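Long-range contact in lipase (Acinetobacter baumannii, PDB 4OPM), which probably hydrolyses triacylglycerols and related esters as a putative lipase of the alpha/beta hydrolase fold: residues Q15-A20 with N59-A64. Sequence-based numbering, arbitrary orientation.
Sequences QERNWA and NWNRVA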
ATOM      1  N   GLN A  15      20.426   1.064   1.836  1.00 15.20           N
ATOM      2  CA  GLN A  15      20.910   2.220   1.079  0.60 14.96           C
ATOM      3  C   GLN A  15      19.753   2.952   0.394  1.00 18.65           C
ATOM      4  O   GLN A  15      19.732   4.197   0.376  1.00 18.20           O
ATOM      5  CB  GLN A  15      21.958   1.776   0.054  0.60 15.72           C
ATOM      6  CG  GLN A  15      23.265   1.337   0.697  0.60 16.74           C
ATOM      7  CD  GLN A  15      24.309   1.133  -0.358  0.60 27.03           C
ATOM      8  OE1 GLN A  15      24.771   2.083  -0.986  0.60 22.77           O
ATOM      9  NE2 GLN A  15      24.654  -0.111  -0.621  0.60 18.92           N
ATOM     10  N   GLU A  16      18.773   2.194  -0.153  1.00 15.27           N
ATOM     11  CA  GLU A  16      17.620   2.810  -0.819  1.00 14.25           C
ATOM     12  C   GLU A  16      16.786   3.596   0.204  1.00 17.18           C
ATOM     13  O   GLU A  16      16.350   4.702  -0.100  1.00 15.65           O
ATOM     14  CB  GLU A  16      16.745   1.796  -1.564  1.00 15.22           C
ATOM     15  CG  GLU A  16      15.780   2.512  -2.504  1.00 17.14           C
ATOM     16  CD  GLU A  16      14.684   1.676  -3.136  1.00 28.94           C
ATOM     17  OE1 GLU A  16      14.068   0.856  -2.419  1.00 21.62           O
ATOM     18  OE2 GLU A  16      14.392   1.901  -4.334  1.00 23.39           O
ATOM     19  N   ARG A  17      16.581   3.027   1.423  1.00 13.75           N
ATOM     20  CA  ARG A  17      15.843   3.722   2.487  1.00 13.63           C
ATOM     21  C   ARG A  17      16.568   5.029   2.861  1.00 17.04           C
ATOM     22  O   ARG A  17      15.932   6.078   3.011  1.00 15.19           O
ATOM     23  CB  ARG A  17      15.678   2.834   3.725  1.00 14.07           C
ATOM     24  CG  ARG A  17      14.782   1.627   3.492  1.00 15.00           C
ATOM     25  CD  ARG A  17      15.015   0.591   4.591  1.00 17.31           C
ATOM     26  NE  ARG A  17      14.436  -0.701   4.208  1.00 19.05           N
ATOM     27  CZ  ARG A  17      14.830  -1.874   4.686  1.00 27.36           C
ATOM     28  NH1 ARG A  17      15.821  -1.940   5.569  1.00 18.67           N
ATOM     29  NH2 ARG A  17      14.250  -2.992   4.275  1.00 19.98           N
ATOM     30  N   ASN A  18      17.911   4.964   2.969  1.00 15.34           N
ATOM     31  CA  ASN A  18      18.715   6.147   3.285  1.00 15.79           C
ATOM     32  C   ASN A  18      18.536   7.235   2.196  1.00 18.95           C
ATOM     33  O   ASN A  18      18.347   8.405   2.525  1.00 18.09           O
ATOM     34  CB  ASN A  18      20.186   5.778   3.441  1.00 17.98           C
ATOM     35  CG  ASN A  18      20.977   6.915   4.030  1.00 42.13           C
ATOM     36  OD1 ASN A  18      21.648   7.670   3.320  1.00 42.10           O
ATOM     37  ND2 ASN A  18      20.820   7.131   5.324  1.00 32.57           N
ATOM     38  N   TRP A  19      18.545   6.833   0.916  1.00 16.06           N
ATOM     39  CA  TRP A  19      18.346   7.724  -0.232  1.00 16.01           C
ATOM     40  C   TRP A  19      16.948   8.388  -0.170  1.00 18.64           C
ATOM     41  O   TRP A  19      16.787   9.538  -0.579  1.00 18.70           O
ATOM     42  CB  TRP A  19      18.536   6.938  -1.549  1.00 14.74           C
ATOM     43  CG  TRP A  19      18.039   7.652  -2.767  1.00 15.26           C
ATOM     44  CD1 TRP A  19      18.696   8.611  -3.490  1.00 18.10           C
ATOM     45  CD2 TRP A  19      16.748   7.496  -3.379  1.00 14.58           C
ATOM     46  NE1 TRP A  19      17.886   9.069  -4.508  1.00 17.23           N
ATOM     47  CE2 TRP A  19      16.697   8.384  -4.480  1.00 18.54           C
ATOM     48  CE3 TRP A  19      15.638   6.663  -3.121  1.00 15.87           C
ATOM     49  CZ2 TRP A  19      15.579   8.468  -5.319  1.00 17.47           C
ATOM     50  CZ3 TRP A  19      14.522   6.751  -3.945  1.00 17.50           C
ATOM     51  CH2 TRP A  19      14.507   7.626  -5.044  1.00 17.77           C
ATOM     52  N   ALA A  20      15.944   7.647   0.330  1.00 15.81           N
ATOM     53  CA  ALA A  20      14.578   8.131   0.480  1.00 15.30           C
ATOM     54  C   ALA A  20      14.412   9.044   1.723  1.00 18.58           C
ATOM     55  O   ALA A  20      13.326   9.602   1.924  1.00 17.94           O
ATOM     56  CB  ALA A  20      13.625   6.957   0.563  1.00 15.87           C
ATOM     57  N   ASN A  59       8.131  -0.678  -0.854  1.00 15.19           N
ATOM     58  CA  ASN A  59       7.365  -0.349  -2.068  1.00 14.61           C
ATOM     59  C   ASN A  59       7.159   1.176  -2.211  1.00 18.66           C
ATOM     60  O   ASN A  59       6.951   1.657  -3.317  1.00 18.25           O
ATOM     61  CB  ASN A  59       5.984  -1.009  -2.026  1.00 15.35           C
ATOM     62  CG  ASN A  59       5.950  -2.519  -2.125  1.00 24.84           C
ATOM     63  OD1 ASN A  59       4.905  -3.126  -1.890  1.00 21.41           O
ATOM     64  ND2 ASN A  59       7.046  -3.152  -2.531  1.00 20.92           N
ATOM     65  N   TRP A  60       7.166   1.907  -1.073  1.00 15.69           N
ATOM     66  CA  TRP A  60       6.930   3.340  -1.027  1.00 15.78           C
ATOM     67  C   TRP A  60       8.221   4.184  -1.099  1.00 17.48           C
ATOM     68  O   TRP A  60       8.111   5.407  -1.066  1.00 16.77           O
ATOM     69  CB  TRP A  60       6.184   3.691   0.266  1.00 15.89           C
ATOM     70  CG  TRP A  60       4.732   3.336   0.231  1.00 17.27           C
ATOM     71  CD1 TRP A  60       4.131   2.265   0.832  1.00 20.61           C
ATOM     72  CD2 TRP A  60       3.696   4.053  -0.450  1.00 16.84           C
ATOM     73  NE1 TRP A  60       2.780   2.273   0.565  1.00 20.43           N
ATOM     74  CE2 TRP A  60       2.481   3.373  -0.200  1.00 21.24           C
ATOM     75  CE3 TRP A  60       3.667   5.229  -1.222  1.00 17.84           C
ATOM     76  CZ2 TRP A  60       1.256   3.819  -0.713  1.00 20.86           C
ATOM     77  CZ3 TRP A  60       2.451   5.679  -1.716  1.00 19.92           C
ATOM     78  CH2 TRP A  60       1.258   4.989  -1.440  1.00 20.28           C
ATOM     79  N   ASN A  61       9.410   3.566  -1.175  1.00 13.65           N
ATOM     80  CA  ASN A  61      10.683   4.303  -1.121  1.00 12.59           C
ATOM     81  C   ASN A  61      10.817   5.385  -2.180  1.00 17.27           C
ATOM     82  O   ASN A  61      11.206   6.504  -1.833  1.00 15.88           O
ATOM     83  CB  ASN A  61      11.895   3.376  -1.182  1.00 14.87           C
ATOM     84  CG  ASN A  61      12.086   2.597   0.112  1.00 20.87           C
ATOM     85  OD1 ASN A  61      11.458   2.897   1.141  1.00 18.88           O
ATOM     86  ND2 ASN A  61      12.925   1.570   0.082  1.00 15.57           N
ATOM     87  N   ARG A  62      10.470   5.074  -3.440  1.00 15.51           N
ATOM     88  CA  ARG A  62      10.592   6.016  -4.579  1.00 15.73           C
ATOM     89  C   ARG A  62       9.689   7.239  -4.403  1.00 18.56           C
ATOM     90  O   ARG A  62      10.094   8.352  -4.734  1.00 17.73           O
ATOM     91  CB  ARG A  62      10.275   5.307  -5.906  1.00 16.08           C
ATOM     92  CG  ARG A  62      11.247   4.201  -6.211  1.00 21.84           C
ATOM     93  CD  ARG A  62      10.989   3.558  -7.548  1.00 21.92           C
ATOM     94  NE  ARG A  62      11.837   2.381  -7.645  1.00 25.52           N
ATOM     95  CZ  ARG A  62      12.671   2.112  -8.641  1.00 34.22           C
ATOM     96  NH1 ARG A  62      12.727   2.905  -9.704  1.00 25.08           N
ATOM     97  NH2 ARG A  62      13.436   1.031  -8.593  1.00 30.26           N
ATOM     98  N   VAL A  63       8.478   7.031  -3.874  1.00 14.31           N
ATOM     99  CA  VAL A  63       7.539   8.117  -3.608  1.00 13.48           C
ATOM    100  C   VAL A  63       7.986   8.851  -2.327  1.00 15.74           C
ATOM    101  O   VAL A  63       8.033  10.091  -2.306  1.00 14.26           O
ATOM    102  CB  VAL A  63       6.081   7.582  -3.497  1.00 17.37           C
ATOM    103  CG1 VAL A  63       5.153   8.604  -2.840  1.00 18.00           C
ATOM    104  CG2 VAL A  63       5.543   7.166  -4.869  1.00 17.77           C
ATOM    105  N   ALA A  64       8.287   8.087  -1.244  1.00 14.89           N
ATOM    106  CA  ALA A  64       8.676   8.679   0.047  1.00 15.53           C
ATOM    107  C   ALA A  64       9.878   9.622  -0.104  1.00 16.63           C
ATOM    108  O   ALA A  64       9.940  10.642   0.571  1.00 15.79           O
ATOM    109  CB  ALA A  64       8.994   7.594   1.065  1.00 16.25           C
TER
HETATM  110  O   HOH W   1      12.705   0.502  -5.813  1.00 35.24           O
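E16 reaches from helix 9-19 to the short helix 61-64, and its two carboxylate oxygens are engaged differently. E16 OE1 accepts a hydrogen bond from N61 ND2 at 2.8 Å, nearly straight at 171°. The two flat groups stand perpendicular: the oxygen lies almost in the amide plane of N61, whereas the amide nitrogen approaches from above the carboxylate plane. In E16, CG is anti to the backbone N (chi1 -166°), and the extended chain beyond it carries the carboxylate to N61. E16 CD also packs against N61 CB at 3.8 Å. The other oxygen, E16 OE2, accepts a hydrogen bond of 2.6 Å from a water, which in turn accepts one from R62 NE. E16 OE2 and R62 NE are 4.2 Å apart, beyond a salt bridge, with the oxygen well out of the guanidinium plane; the water links them. Beside this polar strip, A20 CB lies 3.4 Å from N61 O, and the W19 indole points its CZ3 edge at the start of helix 61-64, with W19 CZ3 4.0 Å from R62 CA, which lies near the ring plane. W19 also stacks on H65. R17 lends its CG to the N61 amide, while its guanidinium forms a salt bridge with D58, whose OD1 receives a second hydrogen bond from N61 ND2. The contact thus fastens the N-terminal helix, which precedes the first strand of the sheet, to the short helix between strands 46-50 and 72-76. Because the N61 amide donates to two carboxylates, E16 and D58, it bridges two acidic groups, and the nearby R17 and R62 probably offset their negative charge and help keep both ionised.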